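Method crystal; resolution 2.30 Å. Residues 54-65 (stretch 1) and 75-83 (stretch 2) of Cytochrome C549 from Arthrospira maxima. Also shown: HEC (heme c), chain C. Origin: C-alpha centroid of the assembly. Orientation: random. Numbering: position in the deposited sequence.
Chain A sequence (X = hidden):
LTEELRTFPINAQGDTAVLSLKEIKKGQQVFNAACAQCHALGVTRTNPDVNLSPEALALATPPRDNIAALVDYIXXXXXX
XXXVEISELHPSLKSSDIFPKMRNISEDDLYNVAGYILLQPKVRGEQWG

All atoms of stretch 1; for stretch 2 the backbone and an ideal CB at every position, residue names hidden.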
# COMPACT_ATOMS: atom_id res chain seq x y z
N PRO A 54 7.36 10.41 -18.07
CA PRO A 54 6.46 10.22 -19.22
C PRO A 54 6.54 8.80 -19.78
O PRO A 54 5.52 8.17 -20.04
CB PRO A 54 6.94 11.27 -20.22
CG PRO A 54 8.38 11.45 -19.88
CD PRO A 54 8.36 11.45 -18.36
N GLU A 55 7.76 8.29 -19.94
CA GLU A 55 7.94 6.94 -20.46
C GLU A 55 7.18 5.90 -19.64
O GLU A 55 6.41 5.11 -20.19
CB GLU A 55 9.43 6.59 -20.50
CG GLU A 55 10.16 6.85 -19.19
CD GLU A 55 11.26 7.90 -19.33
OE1 GLU A 55 10.97 9.04 -19.77
OE2 GLU A 55 12.42 7.58 -18.98
N ALA A 56 7.39 5.89 -18.33
CA ALA A 56 6.72 4.93 -17.46
C ALA A 56 5.20 5.09 -17.54
O ALA A 56 4.47 4.11 -17.71
CB ALA A 56 7.20 5.09 -16.02
N LEU A 57 4.73 6.32 -17.42
CA LEU A 57 3.31 6.62 -17.49
C LEU A 57 2.70 6.11 -18.79
O LEU A 57 1.65 5.48 -18.80
CB LEU A 57 3.07 8.12 -17.37
CG LEU A 57 3.32 8.79 -16.02
CD1 LEU A 57 3.10 10.31 -16.12
CD2 LEU A 57 2.37 8.19 -15.00
N ALA A 58 3.38 6.41 -19.90
CA ALA A 58 2.91 6.00 -21.21
C ALA A 58 2.84 4.48 -21.35
O ALA A 58 2.01 3.96 -22.09
CB ALA A 58 3.82 6.58 -22.28
N LEU A 59 3.70 3.77 -20.64
CA LEU A 59 3.72 2.32 -20.73
C LEU A 59 2.86 1.61 -19.70
O LEU A 59 2.87 0.37 -19.62
CB LEU A 59 5.17 1.83 -20.65
CG LEU A 59 5.93 1.76 -21.98
CD1 LEU A 59 5.52 2.90 -22.88
CD2 LEU A 59 7.43 1.80 -21.72
N ALA A 60 2.10 2.37 -18.92
CA ALA A 60 1.21 1.80 -17.92
C ALA A 60 -0.04 1.27 -18.62
O ALA A 60 -0.22 1.47 -19.82
CB ALA A 60 0.82 2.87 -16.90
N THR A 61 -0.90 0.58 -17.88
CA THR A 61 -2.12 0.04 -18.46
C THR A 61 -3.35 0.41 -17.65
O THR A 61 -3.55 -0.10 -16.56
CB THR A 61 -2.06 -1.49 -18.57
OG1 THR A 61 -1.00 -1.86 -19.47
CG2 THR A 61 -3.39 -2.04 -19.09
N PRO A 62 -4.18 1.32 -18.17
CA PRO A 62 -4.01 1.99 -19.46
C PRO A 62 -2.95 3.08 -19.29
O PRO A 62 -2.53 3.37 -18.17
CB PRO A 62 -5.39 2.59 -19.74
CG PRO A 62 -6.32 1.89 -18.78
CD PRO A 62 -5.46 1.69 -17.56
N PRO A 63 -2.51 3.69 -20.40
CA PRO A 63 -1.50 4.74 -20.29
C PRO A 63 -2.01 5.81 -19.32
O PRO A 63 -3.17 6.17 -19.36
CB PRO A 63 -1.38 5.26 -21.71
CG PRO A 63 -1.64 4.03 -22.53
CD PRO A 63 -2.82 3.41 -21.82
N ARG A 64 -1.14 6.29 -18.45
CA ARG A 64 -1.50 7.33 -17.50
C ARG A 64 -0.84 8.62 -17.94
O ARG A 64 -0.46 9.44 -17.11
CB ARG A 64 -1.01 6.93 -16.11
CG ARG A 64 -1.55 5.58 -15.63
CD ARG A 64 -3.07 5.61 -15.51
NE ARG A 64 -3.61 4.39 -14.91
CZ ARG A 64 -4.85 4.27 -14.47
NH1 ARG A 64 -5.70 5.29 -14.56
NH2 ARG A 64 -5.25 3.12 -13.93
N ASP A 65 -0.72 8.80 -19.25
CA ASP A 65 -0.08 9.99 -19.81
C ASP A 65 -1.00 11.13 -20.26
O ASP A 65 -0.62 11.92 -21.11
CB ASP A 65 0.84 9.59 -20.98
CG ASP A 65 0.12 8.81 -22.07
OD1 ASP A 65 -1.14 8.76 -22.05
OD2 ASP A 65 0.80 8.26 -22.96
N UNK A 75 -8.40 8.31 -8.35
CA UNK A 75 -9.74 7.90 -7.92
C UNK A 75 -9.80 6.37 -7.79
O UNK A 75 -10.50 5.85 -6.92
CB UNK A 75 -10.80 8.40 -8.91
N UNK A 76 -9.06 5.67 -8.64
CA UNK A 76 -9.09 4.22 -8.63
C UNK A 76 -7.73 3.60 -8.97
O UNK A 76 -7.54 3.06 -10.06
CB UNK A 76 -10.15 3.72 -9.62
N UNK A 77 -6.78 3.67 -8.04
CA UNK A 77 -5.43 3.13 -8.23
C UNK A 77 -5.37 1.64 -8.61
O UNK A 77 -6.07 0.81 -8.02
CB UNK A 77 -4.63 3.34 -6.94
N UNK A 78 -4.52 1.31 -9.59
CA UNK A 78 -4.35 -0.08 -10.02
C UNK A 78 -2.86 -0.35 -10.27
O UNK A 78 -2.09 0.57 -10.54
CB UNK A 78 -5.17 -0.37 -11.28
N UNK A 79 -2.46 -1.62 -10.20
CA UNK A 79 -1.06 -1.98 -10.44
C UNK A 79 -0.64 -1.47 -11.80
O UNK A 79 -1.46 -1.05 -12.60
CB UNK A 79 -0.85 -3.49 -10.35
N UNK A 80 0.66 -1.51 -12.07
CA UNK A 80 1.15 -1.03 -13.35
C UNK A 80 0.46 -1.72 -14.52
O UNK A 80 0.08 -1.09 -15.50
CB UNK A 80 2.66 -1.24 -13.44
N UNK A 81 0.28 -3.03 -14.41
CA UNK A 81 -0.38 -3.79 -15.46
C UNK A 81 -1.89 -3.51 -15.42
O UNK A 81 -2.69 -4.16 -16.11
CB UNK A 81 -0.10 -5.29 -15.30
N UNK A 82 -2.25 -2.54 -14.58
CA UNK A 82 -3.62 -2.09 -14.40
C UNK A 82 -4.71 -3.13 -14.20
O UNK A 82 -5.86 -2.89 -14.58
CB UNK A 82 -4.00 -1.25 -15.62
N UNK A 83 -4.40 -4.27 -13.59
CA UNK A 83 -5.46 -5.24 -13.45
C UNK A 83 -5.79 -5.66 -12.02
O UNK A 83 -6.72 -6.44 -11.78
CB UNK A 83 -5.09 -6.49 -14.26
FE HEC C . 1.60 6.64 -6.09
CHA HEC C . 2.11 4.40 -8.59
CHB HEC C . 0.38 8.93 -8.44
CHC HEC C . 0.84 8.89 -3.65
CHD HEC C . 3.22 4.64 -3.89
NA HEC C . 1.25 6.63 -8.05
C1A HEC C . 1.51 5.61 -8.93
C2A HEC C . 1.20 6.04 -10.26
C3A HEC C . 0.72 7.28 -10.23
C4A HEC C . 0.79 7.67 -8.86
CMA HEC C . 0.03 8.06 -11.33
CAA HEC C . 1.33 5.22 -11.50
CBA HEC C . 2.75 5.39 -11.97
CGA HEC C . 2.97 4.78 -13.33
O1A HEC C . 2.02 4.17 -13.86
O2A HEC C . 4.08 4.92 -13.87
NB HEC C . 0.78 8.47 -6.04
C1B HEC C . 0.36 9.29 -7.11
C2B HEC C . -0.25 10.49 -6.65
C3B HEC C . -0.24 10.43 -5.31
C4B HEC C . 0.45 9.21 -4.93
CMB HEC C . -0.78 11.65 -7.49
CAB HEC C . -0.84 11.35 -4.45
CBB HEC C . -2.23 11.57 -4.46
NC HEC C . 1.99 6.75 -4.20
C1C HEC C . 1.62 7.77 -3.33
C2C HEC C . 2.09 7.51 -2.01
C3C HEC C . 2.71 6.29 -2.04
C4C HEC C . 2.68 5.85 -3.43
CMC HEC C . 2.00 8.45 -0.81
CAC HEC C . 3.37 5.69 -0.94
CBC HEC C . 2.68 5.38 0.27
ND HEC C . 2.43 4.87 -6.20
C1D HEC C . 3.02 4.15 -5.18
C2D HEC C . 3.48 2.88 -5.63
C3D HEC C . 3.17 2.82 -6.94
C4D HEC C . 2.54 4.06 -7.31
CMD HEC C . 4.37 1.89 -4.85
CAD HEC C . 3.36 1.61 -7.87
CBD HEC C . 2.17 0.66 -7.83
CGD HEC C . 2.30 -0.50 -8.81
O1D HEC C . 2.27 -0.28 -10.04
O2D HEC C . 2.46 -1.65 -8.36

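Position 75 ends a helix (phi/psi -72/-33), and its ideal CB has nothing of stretch 1 within 5.5 Å. The contact sets no preference, so any helix-tolerant residue would do; it is Lys 75, whose NZ is hydrogen-bonded elsewhere in the structure. At 76 the backbone leaves helical angles (-146/73) and CA-to-CB runs sideways, again free of stretch 1, so many residues would fit. The deposited Asn 76 contributes through its backbone: its O accepts a 2.8 Å hydrogen bond from water 2, whose O in turn accepts one of 2.9 Å from Arg 64 NH2. Position 77 points away, and phi/psi of -56/136 suit proline among others; it is Pro 77.

Position 78 faces stretch 1. CA-to-CB points toward it, and the ideal CB lies 4.4 Å from Arg 64 NH2. A short polar side chain, such as serine, threonine, asparagine or aspartate, could exploit this donor-rich edge. The residue is Thr 78 (chi1 p), with OG1 3.4 Å from Arg 64 NH2 near the guanidinium plane. Water 1 ties the site together: its O lies 3.1 Å from Thr 78 OG1 in a hydrogen bond, accepts another from Arg 64 NE at 2.7 Å, and donates a third to Thr 61 O at 3.2 Å.

Position 79 points away and opens a type I turn ending at 82; a small polar residue that can brace the turn is reasonable. Thr 79 does so through its OG1, which donates a very short hydrogen bond to the side chain at 81.

Position 80 is less obvious from its CB, which points sideways with nothing of stretch 1 within 5.5 Å. A long side chain could nevertheless reach the end of the helix, where the O of Ala 56 is available, and cross the methyl of Ala 60 on the way. A large side chain with a polar tip would answer both features. Tyr 80 (chi1 t) does: its OH donates to Ala 56 O at 2.5 Å, Ala 60 CA lies over one ring face, and Ala 60 CB comes 3.4 Å from Tyr 80 CE1. It has the largest covered area of either stretch, 109 Å². Its backbone works too: Tyr 80 O accepts from Thr 61 N at 3.1 Å (142° at the hydrogen), and Tyr 80 N lies 2.9 Å from heme O1D.

Position 81 points away, with its ideal CB 5.4 Å from Thr 61 CB. Polar turn formers suit it. Asp 81 accepts through OD2, 2.5 Å from Thr 79 OG1. Asp 81 OD2 also accepts from the backbone N of 83 at 3.0 Å.

Position 82 is the most restrictive. Phi is positive (47/31), and an ideal CB would sit 1.6 Å from Thr 61 O, a clash, so glycine is the clear choice. In Gly 82 the bare CA approaches Thr 61 O to 2.9 Å in a CA-H...O contact, with 152° at the hydrogen.

Position 83 has its CB beyond reach of stretch 1, leaving the choice open. It is Phe 83, poorly ordered, whose ring leads away.

Stretch 2 75-83: KNPTTYDGF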
# COMPACT_ATOMS: atom_id res chain seq x y z
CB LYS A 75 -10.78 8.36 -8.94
CG LYS A 75 -10.97 9.87 -9.00
CD LYS A 75 -11.73 10.30 -10.25
CE LYS A 75 -13.13 9.71 -10.32
NZ LYS A 75 -13.98 10.18 -9.19
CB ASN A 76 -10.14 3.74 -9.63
CG ASN A 76 -10.48 2.28 -9.45
OD1 ASN A 76 -11.02 1.65 -10.37
ND2 ASN A 76 -10.19 1.73 -8.28
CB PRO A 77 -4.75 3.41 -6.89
CG PRO A 77 -5.42 4.66 -6.43
CD PRO A 77 -6.87 4.39 -6.75
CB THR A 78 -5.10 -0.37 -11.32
OG1 THR A 78 -4.40 0.25 -12.41
CG2 THR A 78 -6.52 0.15 -11.26
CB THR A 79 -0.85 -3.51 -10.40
OG1 THR A 79 -1.90 -4.16 -11.12
CG2 THR A 79 -0.82 -4.01 -8.96
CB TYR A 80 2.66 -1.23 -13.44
CG TYR A 80 3.30 -0.46 -14.56
CD1 TYR A 80 3.17 0.93 -14.65
CD2 TYR A 80 4.06 -1.11 -15.53
CE1 TYR A 80 3.78 1.65 -15.67
CE2 TYR A 80 4.68 -0.40 -16.55
CZ TYR A 80 4.54 0.98 -16.61
OH TYR A 80 5.17 1.67 -17.62
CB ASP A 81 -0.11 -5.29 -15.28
CG ASP A 81 -0.76 -5.85 -14.04
OD1 ASP A 81 -0.55 -7.05 -13.75
OD2 ASP A 81 -1.49 -5.11 -13.36
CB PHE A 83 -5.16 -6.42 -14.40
CG PHE A 83 -4.61 -7.64 -13.74
CD1 PHE A 83 -5.46 -8.51 -13.06
CD2 PHE A 83 -3.26 -7.97 -13.86
CE1 PHE A 83 -4.98 -9.67 -12.51
CE2 PHE A 83 -2.78 -9.13 -13.31
CZ PHE A 83 -3.65 -9.98 -12.64
O HOH W 1 -2.66 1.98 -14.31
O HOH W 2 -7.96 3.13 -12.81
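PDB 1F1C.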